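Local coordinates for protein putative Zn-dependent exopeptidase (PDB 3GUX) that probably acts as a zinc-dependent exopeptidase of peptidase family M28, removing residues from the amino end of peptide chains, at residues A[84-89]-A[156-161]; A[97-102]-A[196-201]. All coordinates share one frame; numbering follows the deposited sequence.

Interaction 1: A[84-89]-A[156-161]; sequences SRNIIG and VFFDSE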
ATOM      1  N   SER A  84      18.757   0.526  -0.672  1.00 14.13           N
ATOM      2  CA  SER A  84      17.315   0.502  -0.469  1.00 15.41           C
ATOM      3  C   SER A  84      16.795   1.663   0.378  1.00 13.82           C
ATOM      4  O   SER A  84      17.510   2.272   1.175  1.00 11.68           O
ATOM      5  CB  SER A  84      16.975  -0.881   0.137  1.00 17.29           C
ATOM      6  OG  SER A  84      15.645  -1.308  -0.111  1.00 24.91           O
ATOM      7  N   ARG A  85      15.544   2.037   0.147  1.00 14.30           N
ATOM      8  CA  ARG A  85      14.918   3.100   0.915  1.00 13.02           C
ATOM      9  C   ARG A  85      13.428   2.876   1.134  1.00 14.37           C
ATOM     10  O   ARG A  85      12.627   3.180   0.246  1.00 16.35           O
ATOM     11  CB  ARG A  85      15.117   4.428   0.201  1.00 12.50           C
ATOM     12  CG  ARG A  85      14.536   5.589   0.988  1.00 14.23           C
ATOM     13  CD  ARG A  85      14.513   6.855   0.221  1.00 10.02           C
ATOM     14  NE  ARG A  85      13.957   7.901   1.076  1.00  8.18           N
ATOM     15  CZ  ARG A  85      13.893   9.184   0.758  1.00 14.68           C
ATOM     16  NH1 ARG A  85      14.353   9.599  -0.431  1.00 11.15           N
ATOM     17  NH2 ARG A  85      13.375  10.057   1.639  1.00  5.57           N
ATOM     18  N   ASN A  86      13.055   2.347   2.303  1.00 13.85           N
ATOM     19  CA  ASN A  86      11.637   2.226   2.659  1.00 12.21           C
ATOM     20  C   ASN A  86      11.180   3.623   3.094  1.00  9.73           C
ATOM     21  O   ASN A  86      11.872   4.274   3.858  1.00 10.86           O
ATOM     22  CB  ASN A  86      11.408   1.250   3.817  1.00 12.89           C
ATOM     23  CG  ASN A  86      11.565  -0.197   3.430  1.00 11.69           C
ATOM     24  OD1 ASN A  86      11.351  -0.583   2.284  1.00 11.99           O
ATOM     25  ND2 ASN A  86      11.930  -1.030   4.413  1.00 10.35           N
ATOM     26  N   ILE A  87       9.992   4.057   2.670  1.00 12.83           N
ATOM     27  CA  ILE A  87       9.473   5.418   2.962  1.00 11.50           C
ATOM     28  C   ILE A  87       8.178   5.310   3.765  1.00 12.56           C
ATOM     29  O   ILE A  87       7.259   4.646   3.329  1.00 12.63           O
ATOM     30  CB  ILE A  87       9.219   6.196   1.652  1.00 12.22           C
ATOM     31  CG1 ILE A  87      10.481   6.185   0.774  1.00 14.57           C
ATOM     32  CG2 ILE A  87       8.754   7.638   1.943  1.00 10.76           C
ATOM     33  CD1 ILE A  87      10.324   6.784  -0.595  1.00 14.05           C
ATOM     34  N   ILE A  88       8.100   5.945   4.935  1.00 12.50           N
ATOM     35  CA  ILE A  88       6.918   5.817   5.784  1.00 11.23           C
ATOM     36  C   ILE A  88       6.341   7.190   6.148  1.00 12.20           C
ATOM     37  O   ILE A  88       7.083   8.103   6.518  1.00 10.62           O
ATOM     38  CB  ILE A  88       7.193   4.974   7.069  1.00 11.30           C
ATOM     39  CG1 ILE A  88       7.854   3.631   6.734  1.00 18.38           C
ATOM     40  CG2 ILE A  88       5.899   4.707   7.825  1.00  6.65           C
ATOM     41  CD1 ILE A  88       9.373   3.676   6.522  1.00 10.42           C
ATOM     42  N   GLY A  89       5.017   7.328   6.012  1.00 10.73           N
ATOM     43  CA  GLY A  89       4.290   8.554   6.361  1.00 12.32           C
ATOM     44  C   GLY A  89       3.231   8.233   7.412  1.00 12.16           C
ATOM     45  O   GLY A  89       2.310   7.463   7.153  1.00 10.26           O
ATOM     46  N   VAL A 156       3.097   3.211   4.150  1.00 13.34           N
ATOM     47  CA  VAL A 156       4.459   2.719   4.006  1.00 13.57           C
ATOM     48  C   VAL A 156       4.731   2.233   2.581  1.00 14.79           C
ATOM     49  O   VAL A 156       3.989   1.393   2.058  1.00 14.83           O
ATOM     50  CB  VAL A 156       4.725   1.561   4.960  1.00 15.93           C
ATOM     51  CG1 VAL A 156       6.162   1.045   4.798  1.00 10.81           C
ATOM     52  CG2 VAL A 156       4.472   2.002   6.373  1.00  8.07           C
ATOM     53  N   PHE A 157       5.739   2.819   1.935  1.00 13.35           N
ATOM     54  CA  PHE A 157       6.157   2.374   0.625  1.00 13.85           C
ATOM     55  C   PHE A 157       7.406   1.514   0.807  1.00 14.92           C
ATOM     56  O   PHE A 157       8.471   2.005   1.216  1.00 13.13           O
ATOM     57  CB  PHE A 157       6.432   3.526  -0.334  1.00 14.97           C
ATOM     58  CG  PHE A 157       5.311   4.541  -0.442  1.00 16.07           C
ATOM     59  CD1 PHE A 157       3.980   4.149  -0.579  1.00 13.80           C
ATOM     60  CD2 PHE A 157       5.606   5.899  -0.524  1.00 15.89           C
ATOM     61  CE1 PHE A 157       2.959   5.099  -0.723  1.00 11.32           C
ATOM     62  CE2 PHE A 157       4.583   6.858  -0.646  1.00 20.46           C
ATOM     63  CZ  PHE A 157       3.262   6.455  -0.751  1.00 16.28           C
ATOM     64  N   PHE A 158       7.259   0.227   0.500  1.00 14.63           N
ATOM     65  CA  PHE A 158       8.329  -0.740   0.577  1.00 14.13           C
ATOM     66  C   PHE A 158       9.194  -0.713  -0.664  1.00 13.89           C
ATOM     67  O   PHE A 158       8.674  -0.640  -1.763  1.00 13.67           O
ATOM     68  CB  PHE A 158       7.785  -2.168   0.696  1.00 10.76           C
ATOM     69  CG  PHE A 158       7.005  -2.417   1.941  1.00 15.02           C
ATOM     70  CD1 PHE A 158       7.575  -2.190   3.180  1.00  9.03           C
ATOM     71  CD2 PHE A 158       5.727  -2.933   1.872  1.00  9.77           C
ATOM     72  CE1 PHE A 158       6.888  -2.448   4.332  1.00 15.34           C
ATOM     73  CE2 PHE A 158       5.018  -3.177   3.024  1.00 16.26           C
ATOM     74  CZ  PHE A 158       5.591  -2.932   4.256  1.00 18.47           C
ATOM     75  N   ASP A 159      10.506  -0.786  -0.473  1.00 12.51           N
ATOM     76  CA  ASP A 159      11.441  -0.863  -1.571  1.00 13.33           C
ATOM     77  C   ASP A 159      11.880  -2.315  -1.776  1.00 13.09           C
ATOM     78  O   ASP A 159      11.486  -3.202  -1.027  1.00 16.20           O
ATOM     79  CB  ASP A 159      12.647   0.023  -1.229  1.00 13.95           C
ATOM     80  CG  ASP A 159      13.473   0.431  -2.426  1.00 16.95           C
ATOM     81  OD1 ASP A 159      13.155   0.083  -3.594  1.00 14.70           O
ATOM     82  OD2 ASP A 159      14.472   1.143  -2.181  1.00 18.84           O
ATOM     83  N   SER A 160      12.620  -2.566  -2.852  1.00 13.14           N
ATOM     84  CA  SER A 160      13.297  -3.852  -3.095  1.00 13.13           C
ATOM     85  C   SER A 160      12.406  -5.080  -3.058  1.00 15.04           C
ATOM     86  O   SER A 160      12.725  -6.135  -2.525  1.00 15.75           O
ATOM     87  CB  SER A 160      14.453  -3.966  -2.093  1.00 16.64           C
ATOM     88  OG  SER A 160      15.268  -2.803  -2.228  1.00 14.83           O
ATOM     89  N   GLU A 161      11.264  -4.940  -3.683  1.00 18.72           N
ATOM     90  CA  GLU A 161      10.258  -5.956  -3.586  1.00 20.77           C
ATOM     91  C   GLU A 161      10.375  -6.944  -4.717  1.00 24.50           C
ATOM     92  O   GLU A 161      10.198  -8.146  -4.519  1.00 21.66           O
ATOM     93  CB  GLU A 161       8.890  -5.231  -3.533  1.00 24.04           C
ATOM     94  CG  GLU A 161       7.659  -6.065  -3.123  1.00 13.01           C
ATOM     95  CD  GLU A 161       7.117  -6.827  -4.284  1.00 28.97           C
ATOM     96  OE1 GLU A 161       7.497  -6.516  -5.482  1.00 25.01           O
ATOM     97  OE2 GLU A 161       6.297  -7.719  -3.999  1.00 27.57           O
TER
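D159 meets strand 84-89 with its carboxylate, just where its own strand, 152-158, has ended. Its CG stands anti to the backbone N (chi1 -160°), which carries OD2 across to R85; the R85 N to D159 OD2 bond is 2.7 Å long and uses the lone pair directed away from OD1. The other oxygen, OD1, is taken by H49 and, weakly, by the backbone N of S160, so the carboxylate is gripped at both ends. N86 answers from the opposite strand: its side-chain OD1 accepts the backbone N of D159 at 2.9 Å, nearly in line with the C=O, while ND2 is held by Q70 and G181. Next to this pair the hydroxyls of S84 and S160 meet tip to tip, OG to OG 2.6 Å. Replacing D159 with an alanine would probably leave the R85 amide and H49 without the carboxylate whose two oxygens they separately use, and let the turn after the strand shift.

Further along, ordinary antiparallel pairing takes over, the strands running at 168°. I87 and F157 form a hydrogen-bonded pair through I87 N to F157 O (2.9 Å) and F157 N to I87 O (2.8 Å). Their side chains turn to one face, where CB of I87 lies 4.2 Å from CD2 of F157, and both reach L60 of helix 47-62. On the other face I88 and V156 stand side by side, pointing the same way, with a tight 3.4 Å between I88 CG2 and V156 CG2.

Side-chain oxygens thus continue a strand pairing beyond its last backbone bridge, at the C-terminal end of a central strand of the mixed alpha/beta sheet of an M28-type, phosphorylase/hydrolase-like fold.

Interaction 2: A[97-102]-A[196-201]; sequences KRILLC and ARYGIL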
ATOM      1  N   LYS A  97      -4.163   3.303  18.397  1.00 18.66           N
ATOM      2  CA  LYS A  97      -5.113   2.685  17.461  1.00 18.11           C
ATOM      3  C   LYS A  97      -4.760   3.114  16.021  1.00 16.41           C
ATOM      4  O   LYS A  97      -4.919   4.292  15.685  1.00 17.20           O
ATOM      5  CB  LYS A  97      -6.562   3.086  17.767  1.00 17.22           C
ATOM      6  CG  LYS A  97      -7.131   2.688  19.127  1.00 17.86           C
ATOM      7  CD  LYS A  97      -8.651   2.963  19.109  1.00 18.89           C
ATOM      8  CE  LYS A  97      -9.338   2.706  20.433  1.00 20.69           C
ATOM      9  NZ  LYS A  97     -10.816   2.801  20.266  1.00 11.71           N
ATOM     10  N   ARG A  98      -4.299   2.179  15.175  1.00 15.57           N
ATOM     11  CA  ARG A  98      -3.880   2.511  13.779  1.00 12.23           C
ATOM     12  C   ARG A  98      -4.207   1.470  12.708  1.00 11.65           C
ATOM     13  O   ARG A  98      -4.372   0.286  13.005  1.00 10.38           O
ATOM     14  CB  ARG A  98      -2.361   2.724  13.709  1.00 14.22           C
ATOM     15  CG  ARG A  98      -1.747   3.462  14.870  1.00 10.61           C
ATOM     16  CD  ARG A  98      -0.263   3.644  14.714  1.00  6.86           C
ATOM     17  NE  ARG A  98       0.108   4.595  13.676  1.00 12.98           N
ATOM     18  CZ  ARG A  98      -0.025   5.922  13.772  1.00 20.92           C
ATOM     19  NH1 ARG A  98      -0.563   6.500  14.846  1.00 16.97           N
ATOM     20  NH2 ARG A  98       0.361   6.691  12.757  1.00 27.65           N
ATOM     21  N   ILE A  99      -4.292   1.931  11.456  1.00 12.17           N
ATOM     22  CA  ILE A  99      -4.440   1.049  10.295  1.00 12.39           C
ATOM     23  C   ILE A  99      -3.203   1.248   9.413  1.00 11.33           C
ATOM     24  O   ILE A  99      -2.767   2.375   9.177  1.00 11.03           O
ATOM     25  CB  ILE A  99      -5.707   1.282   9.453  1.00 12.10           C
ATOM     26  CG1 ILE A  99      -6.980   1.178  10.302  1.00 14.24           C
ATOM     27  CG2 ILE A  99      -5.720   0.281   8.261  1.00 12.03           C
ATOM     28  CD1 ILE A  99      -7.168  -0.153  11.044  1.00 16.63           C
ATOM     29  N   LEU A 100      -2.599   0.151   8.976  1.00 11.23           N
ATOM     30  CA  LEU A 100      -1.437   0.236   8.081  1.00 11.19           C
ATOM     31  C   LEU A 100      -1.902   0.165   6.647  1.00 12.50           C
ATOM     32  O   LEU A 100      -2.712  -0.677   6.322  1.00 14.99           O
ATOM     33  CB  LEU A 100      -0.450  -0.909   8.332  1.00  9.93           C
ATOM     34  CG  LEU A 100       0.719  -1.066   7.347  1.00  9.21           C
ATOM     35  CD1 LEU A 100       1.555   0.197   7.227  1.00 16.61           C
ATOM     36  CD2 LEU A 100       1.541  -2.205   7.798  1.00  7.08           C
ATOM     37  N   LEU A 101      -1.383   1.046   5.798  1.00 10.47           N
ATOM     38  CA  LEU A 101      -1.651   1.015   4.378  1.00 10.33           C
ATOM     39  C   LEU A 101      -0.294   0.942   3.694  1.00 12.28           C
ATOM     40  O   LEU A 101       0.566   1.758   3.984  1.00 15.97           O
ATOM     41  CB  LEU A 101      -2.381   2.262   3.889  1.00  8.06           C
ATOM     42  CG  LEU A 101      -3.760   2.568   4.476  1.00  6.62           C
ATOM     43  CD1 LEU A 101      -4.333   3.811   3.797  1.00  5.16           C
ATOM     44  CD2 LEU A 101      -4.707   1.380   4.323  1.00  8.51           C
ATOM     45  N   CYS A 102      -0.113   0.008   2.771  1.00 13.69           N
ATOM     46  CA  CYS A 102       1.184  -0.149   2.118  1.00 13.39           C
ATOM     47  C   CYS A 102       1.131  -0.613   0.667  1.00 14.08           C
ATOM     48  O   CYS A 102       0.100  -1.081   0.156  1.00 11.78           O
ATOM     49  CB  CYS A 102       2.036  -1.093   2.959  1.00 13.59           C
ATOM     50  SG  CYS A 102       1.279  -2.678   3.290  1.00 13.58           S
ATOM     51  N   ALA A 196      -0.395  -2.195  14.415  1.00 13.92           N
ATOM     52  CA  ALA A 196      -1.559  -1.648  13.729  1.00 14.95           C
ATOM     53  C   ALA A 196      -2.658  -2.695  13.877  1.00 15.84           C
ATOM     54  O   ALA A 196      -2.367  -3.880  14.007  1.00 17.73           O
ATOM     55  CB  ALA A 196      -1.254  -1.377  12.283  1.00 14.38           C
ATOM     56  N   ARG A 197      -3.911  -2.260  13.897  1.00 15.42           N
ATOM     57  CA  ARG A 197      -5.057  -3.162  14.021  1.00 14.55           C
ATOM     58  C   ARG A 197      -4.992  -4.191  12.896  1.00 13.43           C
ATOM     59  O   ARG A 197      -5.144  -5.387  13.120  1.00 16.24           O
ATOM     60  CB  ARG A 197      -6.357  -2.352  13.994  1.00 12.26           C
ATOM     61  CG  ARG A 197      -7.641  -3.143  14.120  1.00 15.86           C
ATOM     62  CD  ARG A 197      -8.842  -2.209  14.147  1.00  9.20           C
ATOM     63  NE  ARG A 197      -8.863  -1.425  15.388  1.00 11.57           N
ATOM     64  CZ  ARG A 197      -9.743  -0.465  15.698  1.00 15.39           C
ATOM     65  NH1 ARG A 197     -10.714  -0.115  14.853  1.00 14.01           N
ATOM     66  NH2 ARG A 197      -9.644   0.161  16.875  1.00  7.92           N
ATOM     67  N   TYR A 198      -4.774  -3.710  11.684  1.00 11.82           N
ATOM     68  CA  TYR A 198      -4.559  -4.578  10.538  1.00 11.29           C
ATOM     69  C   TYR A 198      -3.936  -3.711   9.492  1.00 10.13           C
ATOM     70  O   TYR A 198      -3.796  -2.508   9.705  1.00 11.49           O
ATOM     71  CB  TYR A 198      -5.855  -5.214  10.042  1.00 10.76           C
ATOM     72  CG  TYR A 198      -6.914  -4.225   9.593  1.00 13.15           C
ATOM     73  CD1 TYR A 198      -6.958  -3.756   8.286  1.00  8.17           C
ATOM     74  CD2 TYR A 198      -7.881  -3.782  10.479  1.00 15.72           C
ATOM     75  CE1 TYR A 198      -7.948  -2.852   7.890  1.00 13.92           C
ATOM     76  CE2 TYR A 198      -8.868  -2.886  10.100  1.00 12.00           C
ATOM     77  CZ  TYR A 198      -8.891  -2.427   8.817  1.00 14.32           C
ATOM     78  OH  TYR A 198      -9.867  -1.552   8.474  1.00 14.11           O
ATOM     79  N   GLY A 199      -3.529  -4.331   8.391  1.00 11.31           N
ATOM     80  CA  GLY A 199      -2.908  -3.643   7.269  1.00 10.52           C
ATOM     81  C   GLY A 199      -3.589  -3.929   5.947  1.00 10.49           C
ATOM     82  O   GLY A 199      -4.230  -4.959   5.799  1.00  9.84           O
ATOM     83  N   ILE A 200      -3.499  -2.980   5.009  1.00  8.23           N
ATOM     84  CA  ILE A 200      -4.020  -3.167   3.660  1.00 10.27           C
ATOM     85  C   ILE A 200      -2.866  -2.912   2.700  1.00 10.67           C
ATOM     86  O   ILE A 200      -2.285  -1.847   2.728  1.00 13.19           O
ATOM     87  CB  ILE A 200      -5.184  -2.233   3.280  1.00  8.68           C
ATOM     88  CG1 ILE A 200      -6.338  -2.341   4.276  1.00 12.34           C
ATOM     89  CG2 ILE A 200      -5.671  -2.566   1.874  1.00  9.54           C
ATOM     90  CD1 ILE A 200      -7.528  -1.437   3.960  1.00  6.53           C
ATOM     91  N   LEU A 201      -2.524  -3.911   1.897  1.00 10.40           N
ATOM     92  CA  LEU A 201      -1.521  -3.790   0.882  1.00 11.20           C
ATOM     93  C   LEU A 201      -2.215  -3.615  -0.454  1.00 13.42           C
ATOM     94  O   LEU A 201      -3.120  -4.395  -0.783  1.00 13.78           O
ATOM     95  CB  LEU A 201      -0.620  -5.033   0.853  1.00 11.56           C
ATOM     96  CG  LEU A 201       0.408  -5.145  -0.279  1.00 11.53           C
ATOM     97  CD1 LEU A 201       1.484  -4.037  -0.248  1.00 10.95           C
ATOM     98  CD2 LEU A 201       1.063  -6.546  -0.244  1.00  7.89           C
TER
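Strands 98-102 and 198-201 run parallel, 20° apart, and their backbones are joined by a ladder in which L100 bonds to both neighbours of G199, L100 N to Y198 O at 3.0 Å and I200 N to L100 O at 2.8 Å, before C102 N donates to I200 O.

Among the side chains, a CH-pi contact stands out. The CD1 methyl of I99 sits over one face of the Y198 ring, 3.7 Å from its centroid and displaced toward the rim on the CE2 side. Y198 has CG between its backbone N and carbonyl carbon (chi1 60°), a crowded position that sends the ring across toward strand 98-102, with one face against this methyl; its OH is held by E313. R197, whose N donates to R98 O at 2.7 Å, touches the same methyl with its CB at 3.8 Å, and beyond it the K97 and R197 chains lie side by side. Their like charges are close, but each has a mate at the C-terminus: K97 NZ pairs with the terminal carboxylate of K314, and R197 NH1 with E313.

Deeper in, L101 CD2 packs against I200 CB at 3.8 Å, on the face that helices 296-311 and 223-236 cover. L100 and C102 point to the other face, where SG of C102 lies 3.8 Å from CD1 of L201; there G199 brings no side chain against CB of L100.

The arrangement is that of neighbouring parallel strands in the middle of an alpha/beta sheet, consistent with the alpha/beta/alpha core of M28-type zinc exopeptidases.

Overall arrangement
Both contacts belong to one mixed sheet, and strand 152-158 connects them: it pairs antiparallel with 81-91 in interaction 1 and, along its other edge, parallel with 98-104, the strand of interaction 2. The two meet where V156 N lies 2.9 Å from L101 O, and C102 CB packs against CE2 of F158. Both are largely buried. Interaction 1 carries its polar side chains inside the protein, past a strand's C-terminal end, where a carboxylate and a side-chain amide oxygen take backbone N-H groups and two hydroxyls meet. Interaction 2 is mainly apolar, and its charged side chains gather at the strand beginnings, K97 and R197 toward the surface beside the chain terminus, R98 buried against D154.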